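Aromatic amino acid beta-eliminating lyase/threonine aldolase (Exiguobacterium sibiricum, PDB 3LWS) belongs to the beta-eliminating lyase family, within the large group of pyridoxal-phosphate enzymes of aminotransferase-like fold, and carries its cofactor on a lysine. Local coordinates at residues L60-A74 with G213-R227. Residues are numbered along the deposited sequence; the frame is centred on the assembly and turned at random.
Sequences LGMDDAVFFPSGTMA and GAILAGPAAFCQTAR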
loop_
_atom_site.group_PDB
_atom_site.type_symbol
_atom_site.label_atom_id
_atom_site.label_comp_id
_atom_site.label_asym_id
_atom_site.label_seq_id
_atom_site.Cartn_x
_atom_site.Cartn_y
_atom_site.Cartn_z
ATOM N N LEU A 60 2.558 -18.814 -12.547
ATOM C CA LEU A 60 1.691 -19.670 -11.740
ATOM C C LEU A 60 0.702 -20.478 -12.581
ATOM O O LEU A 60 -0.007 -21.283 -12.045
ATOM C CB LEU A 60 0.962 -18.826 -10.691
ATOM C CG LEU A 60 1.901 -18.080 -9.725
ATOM C CD1 LEU A 60 1.149 -17.043 -8.881
ATOM C CD2 LEU A 60 2.654 -19.051 -8.825
ATOM N N GLY A 61 0.648 -20.251 -13.892
ATOM C CA GLY A 61 -0.272 -21.008 -14.774
ATOM C C GLY A 61 -1.743 -20.732 -14.514
ATOM O O GLY A 61 -2.558 -21.635 -14.595
HETATM N N MSE A 62 -2.068 -19.477 -14.207
HETATM C CA MSE A 62 -3.439 -19.034 -13.937
HETATM C C MSE A 62 -3.867 -18.057 -15.029
HETATM O O MSE A 62 -3.012 -17.425 -15.661
HETATM C CB MSE A 62 -3.514 -18.289 -12.594
HETATM C CG MSE A 62 -3.195 -19.179 -11.350
HETATM SE SE MSE A 62 -4.563 -20.491 -10.924
HETATM C CE MSE A 62 -3.276 -21.908 -10.608
ATOM N N ASP A 63 -5.185 -17.901 -15.179
ATOM C CA ASP A 63 -5.779 -17.067 -16.215
ATOM C C ASP A 63 -5.329 -15.599 -16.073
ATOM O O ASP A 63 -5.170 -14.897 -17.048
ATOM C CB ASP A 63 -7.322 -17.060 -16.103
ATOM C CG ASP A 63 -7.999 -18.370 -16.548
ATOM O OD1 ASP A 63 -7.321 -19.321 -16.991
ATOM O OD2 ASP A 63 -9.256 -18.411 -16.422
ATOM N N ASP A 64 -5.150 -15.126 -14.846
ATOM C CA ASP A 64 -4.867 -13.712 -14.621
ATOM C C ASP A 64 -4.162 -13.605 -13.239
ATOM O O ASP A 64 -4.133 -14.582 -12.489
ATOM C CB ASP A 64 -6.193 -12.950 -14.696
ATOM C CG ASP A 64 -6.032 -11.427 -14.795
ATOM O OD1 ASP A 64 -4.930 -10.913 -15.030
ATOM O OD2 ASP A 64 -7.068 -10.734 -14.648
ATOM N N ALA A 65 -3.545 -12.463 -12.948
ATOM C CA ALA A 65 -2.928 -12.220 -11.638
ATOM C C ALA A 65 -3.057 -10.751 -11.314
ATOM O O ALA A 65 -3.097 -9.916 -12.226
ATOM C CB ALA A 65 -1.457 -12.671 -11.616
ATOM N N VAL A 66 -3.147 -10.428 -10.020
ATOM C CA VAL A 66 -3.403 -9.054 -9.573
ATOM C C VAL A 66 -2.303 -8.692 -8.567
ATOM O O VAL A 66 -2.062 -9.436 -7.585
ATOM C CB VAL A 66 -4.787 -8.908 -8.892
ATOM C CG1 VAL A 66 -5.118 -7.404 -8.546
ATOM C CG2 VAL A 66 -5.900 -9.501 -9.755
ATOM N N PHE A 67 -1.634 -7.570 -8.818
ATOM C CA PHE A 67 -0.610 -7.109 -7.906
ATOM C C PHE A 67 -1.267 -6.401 -6.724
ATOM O O PHE A 67 -1.997 -5.451 -6.916
ATOM C CB PHE A 67 0.371 -6.127 -8.580
ATOM C CG PHE A 67 1.598 -5.843 -7.733
ATOM C CD1 PHE A 67 2.700 -6.681 -7.792
ATOM C CD2 PHE A 67 1.632 -4.772 -6.878
ATOM C CE1 PHE A 67 3.822 -6.454 -6.986
ATOM C CE2 PHE A 67 2.749 -4.521 -6.093
ATOM C CZ PHE A 67 3.845 -5.352 -6.156
ATOM N N PHE A 68 -0.969 -6.848 -5.509
ATOM C CA PHE A 68 -1.465 -6.197 -4.295
ATOM C C PHE A 68 -0.298 -5.620 -3.469
ATOM O O PHE A 68 0.802 -6.157 -3.501
ATOM C CB PHE A 68 -2.207 -7.214 -3.432
ATOM C CG PHE A 68 -3.645 -7.411 -3.813
ATOM C CD1 PHE A 68 -3.994 -8.266 -4.848
ATOM C CD2 PHE A 68 -4.654 -6.808 -3.086
ATOM C CE1 PHE A 68 -5.387 -8.468 -5.186
ATOM C CE2 PHE A 68 -6.025 -7.033 -3.400
ATOM C CZ PHE A 68 -6.378 -7.853 -4.459
ATOM N N PRO A 69 -0.535 -4.527 -2.724
ATOM C CA PRO A 69 0.459 -4.005 -1.766
ATOM C C PRO A 69 0.853 -4.970 -0.655
ATOM O O PRO A 69 2.014 -4.939 -0.185
ATOM C CB PRO A 69 -0.240 -2.791 -1.152
ATOM C CG PRO A 69 -1.627 -2.864 -1.571
ATOM C CD PRO A 69 -1.695 -3.631 -2.826
ATOM N N SER A 70 -0.087 -5.828 -0.251
ATOM C CA SER A 70 0.181 -6.831 0.786
ATOM C C SER A 70 -0.538 -8.159 0.583
ATOM O O SER A 70 -1.605 -8.241 -0.015
ATOM C CB SER A 70 -0.206 -6.250 2.141
ATOM O OG SER A 70 -1.608 -6.022 2.231
ATOM N N GLY A 71 0.079 -9.205 1.105
ATOM C CA GLY A 71 -0.576 -10.481 1.227
ATOM C C GLY A 71 -1.739 -10.453 2.211
ATOM O O GLY A 71 -2.682 -11.250 2.097
ATOM N N THR A 72 -1.661 -9.572 3.202
ATOM C CA THR A 72 -2.736 -9.457 4.179
ATOM C C THR A 72 -4.023 -9.095 3.467
ATOM O O THR A 72 -5.030 -9.795 3.617
ATOM C CB THR A 72 -2.370 -8.472 5.318
ATOM O OG1 THR A 72 -1.393 -9.118 6.144
ATOM C CG2 THR A 72 -3.615 -8.096 6.170
HETATM N N MSE A 73 -3.957 -8.039 2.653
HETATM C CA MSE A 73 -5.076 -7.594 1.819
HETATM C C MSE A 73 -5.445 -8.645 0.787
HETATM O O MSE A 73 -6.610 -9.006 0.644
HETATM C CB MSE A 73 -4.721 -6.293 1.106
HETATM C CG MSE A 73 -5.882 -5.657 0.386
HETATM SE SE MSE A 73 -5.392 -4.086 -0.636
HETATM C CE MSE A 73 -4.721 -2.844 0.800
ATOM N N ALA A 74 -4.439 -9.125 0.055
ATOM C CA ALA A 74 -4.621 -10.135 -0.971
ATOM C C ALA A 74 -5.431 -11.380 -0.494
ATOM O O ALA A 74 -6.382 -11.809 -1.159
ATOM C CB ALA A 74 -3.256 -10.543 -1.553
ATOM N N GLY A 213 5.039 -6.251 -1.226
ATOM C CA GLY A 213 4.137 -6.481 -2.330
ATOM C C GLY A 213 3.860 -7.944 -2.581
ATOM O O GLY A 213 4.624 -8.820 -2.152
ATOM N N ALA A 214 2.767 -8.192 -3.298
ATOM C CA ALA A 214 2.204 -9.549 -3.456
ATOM C C ALA A 214 1.529 -9.733 -4.796
ATOM O O ALA A 214 1.145 -8.769 -5.445
ATOM C CB ALA A 214 1.202 -9.813 -2.338
ATOM N N ILE A 215 1.404 -10.984 -5.225
ATOM C CA ILE A 215 0.551 -11.348 -6.347
ATOM C C ILE A 215 -0.537 -12.335 -5.883
ATOM O O ILE A 215 -0.253 -13.278 -5.223
ATOM C CB ILE A 215 1.371 -11.967 -7.539
ATOM C CG1 ILE A 215 2.012 -10.881 -8.403
ATOM C CG2 ILE A 215 0.488 -12.840 -8.375
ATOM C CD1 ILE A 215 1.082 -10.162 -9.386
ATOM N N LEU A 216 -1.790 -12.039 -6.220
ATOM C CA LEU A 216 -2.925 -12.935 -6.056
ATOM C C LEU A 216 -3.315 -13.389 -7.453
ATOM O O LEU A 216 -3.614 -12.549 -8.292
ATOM C CB LEU A 216 -4.115 -12.178 -5.461
ATOM C CG LEU A 216 -5.430 -12.969 -5.407
ATOM C CD1 LEU A 216 -5.239 -14.238 -4.522
ATOM C CD2 LEU A 216 -6.576 -12.033 -4.884
ATOM N N ALA A 217 -3.293 -14.685 -7.709
ATOM C CA ALA A 217 -3.570 -15.192 -9.053
ATOM C C ALA A 217 -4.664 -16.260 -9.008
ATOM O O ALA A 217 -4.849 -16.974 -8.015
ATOM C CB ALA A 217 -2.302 -15.716 -9.692
ATOM N N GLY A 218 -5.373 -16.367 -10.118
ATOM C CA GLY A 218 -6.506 -17.294 -10.245
ATOM C C GLY A 218 -7.275 -17.108 -11.547
ATOM O O GLY A 218 -6.748 -16.545 -12.504
ATOM N N PRO A 219 -8.532 -17.584 -11.597
ATOM C CA PRO A 219 -9.352 -17.381 -12.805
ATOM C C PRO A 219 -9.557 -15.892 -13.133
ATOM O O PRO A 219 -9.510 -15.032 -12.234
ATOM C CB PRO A 219 -10.701 -18.028 -12.428
ATOM C CG PRO A 219 -10.415 -18.904 -11.257
ATOM C CD PRO A 219 -9.291 -18.253 -10.527
ATOM N N ALA A 220 -9.837 -15.621 -14.402
ATOM C CA ALA A 220 -10.143 -14.298 -14.904
ATOM C C ALA A 220 -11.195 -13.525 -14.104
ATOM O O ALA A 220 -10.903 -12.384 -13.668
ATOM C CB ALA A 220 -10.539 -14.384 -16.407
ATOM N N ALA A 221 -12.389 -14.113 -13.897
ATOM C CA ALA A 221 -13.512 -13.447 -13.180
ATOM C C ALA A 221 -13.178 -13.161 -11.711
ATOM O O ALA A 221 -13.466 -12.090 -11.205
ATOM C CB ALA A 221 -14.796 -14.288 -13.250
ATOM N N PHE A 222 -12.578 -14.138 -11.047
ATOM C CA PHE A 222 -12.007 -13.986 -9.696
ATOM C C PHE A 222 -11.072 -12.749 -9.593
ATOM O O PHE A 222 -11.220 -11.887 -8.712
ATOM C CB PHE A 222 -11.270 -15.279 -9.328
ATOM C CG PHE A 222 -10.534 -15.220 -8.020
ATOM C CD1 PHE A 222 -11.192 -15.507 -6.827
ATOM C CD2 PHE A 222 -9.166 -14.907 -7.993
ATOM C CE1 PHE A 222 -10.537 -15.447 -5.644
ATOM C CE2 PHE A 222 -8.496 -14.855 -6.824
ATOM C CZ PHE A 222 -9.179 -15.099 -5.620
ATOM N N CYS A 223 -10.128 -12.652 -10.512
ATOM C CA CYS A 223 -9.213 -11.497 -10.527
ATOM C C CYS A 223 -9.926 -10.180 -10.805
ATOM O O CYS A 223 -9.520 -9.170 -10.289
ATOM C CB CYS A 223 -8.047 -11.715 -11.508
ATOM S SG CYS A 223 -6.965 -13.037 -10.935
ATOM N N GLN A 224 -10.988 -10.183 -11.609
ATOM C CA GLN A 224 -11.737 -8.946 -11.870
ATOM C C GLN A 224 -12.369 -8.434 -10.628
ATOM O O GLN A 224 -12.334 -7.243 -10.352
ATOM C CB GLN A 224 -12.833 -9.132 -12.922
ATOM C CG GLN A 224 -12.316 -9.247 -14.320
ATOM C CD GLN A 224 -13.322 -9.918 -15.241
ATOM O OE1 GLN A 224 -14.533 -9.833 -15.024
ATOM N NE2 GLN A 224 -12.821 -10.613 -16.261
ATOM N N THR A 225 -12.976 -9.340 -9.871
ATOM C CA THR A 225 -13.554 -8.987 -8.596
ATOM C C THR A 225 -12.519 -8.552 -7.587
ATOM O O THR A 225 -12.769 -7.607 -6.825
ATOM C CB THR A 225 -14.355 -10.151 -8.013
ATOM O OG1 THR A 225 -15.230 -10.602 -9.039
ATOM C CG2 THR A 225 -15.150 -9.711 -6.787
ATOM N N ALA A 226 -11.365 -9.230 -7.609
ATOM C CA ALA A 226 -10.239 -8.926 -6.733
ATOM C C ALA A 226 -9.758 -7.464 -6.936
ATOM O O ALA A 226 -9.387 -6.798 -5.977
ATOM C CB ALA A 226 -9.087 -9.939 -6.972
ATOM N N ARG A 227 -9.787 -6.992 -8.192
ATOM C CA ARG A 227 -9.444 -5.620 -8.526
ATOM C C ARG A 227 -10.448 -4.631 -7.968
ATOM O O ARG A 227 -10.058 -3.552 -7.582
ATOM C CB ARG A 227 -9.270 -5.418 -10.033
ATOM C CG ARG A 227 -7.965 -6.038 -10.558
ATOM C CD ARG A 227 -7.674 -5.619 -11.988
ATOM N NE ARG A 227 -6.532 -6.380 -12.461
ATOM C CZ ARG A 227 -6.583 -7.554 -13.065
ATOM N NH1 ARG A 227 -7.749 -8.102 -13.399
ATOM N NH2 ARG A 227 -5.444 -8.157 -13.409
HETATM O O HOH W 1 -9.475 -11.061 -15.921
HETATM O O HOH W 2 3.638 -6.654 1.437
#
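Arg227, from helix 220-232, runs over Val66, on one face of the strand pair 64-68 and 214-218, to grip Asp64. Its CB leads into CG, which lies 3.7 Å from Val66 CG1; the chain then runs extended through CD to NE. At CZ the guanidinium lays one face on Val66, with CG2 over its centre, 3.9 Å above the plane. The end nitrogens close an end-on salt bridge: Arg227 NH1 to Asp64 OD2 at 3.0 Å and Arg227 NH2 to Asp64 OD1 at 3.2 Å. The carboxylate lies close to the guanidinium plane but is turned 33° against it; both oxygens are met on their syn sides, but by nitrogens well out of the carboxylate plane. Glu53 takes a second salt bridge from NH2, and a water bridges Asp64 OD2 to Ala220 O.

Beside it, Val66 CG2 presses on Cys223 CB (3.5 Å). Further along this face Phe68 and Leu216 lie side by side, CE1 of Phe68 being 3.8 Å from Leu216 CD2. The amides of Val66 and Leu216 pair with each other's carbonyls, and a classic beta bulge sets Asp63 and Asp64 against Gly218. On the other face, chi1 of -169° swings the Phe67 ring so that Ala214 O lies over one face, offset toward the rim, 3.5 Å above its plane. Beyond the strand, Gly71 N and Thr72 OG1 bind the phosphate of the cofactor-bearing residue 206. Edge strand 64-68 thus pairs with 214-218, the one antiparallel strand of the seven-stranded mixed sheet characteristic of the large domain in aminotransferase-fold enzymes, and leads into its phosphate-binding helix start.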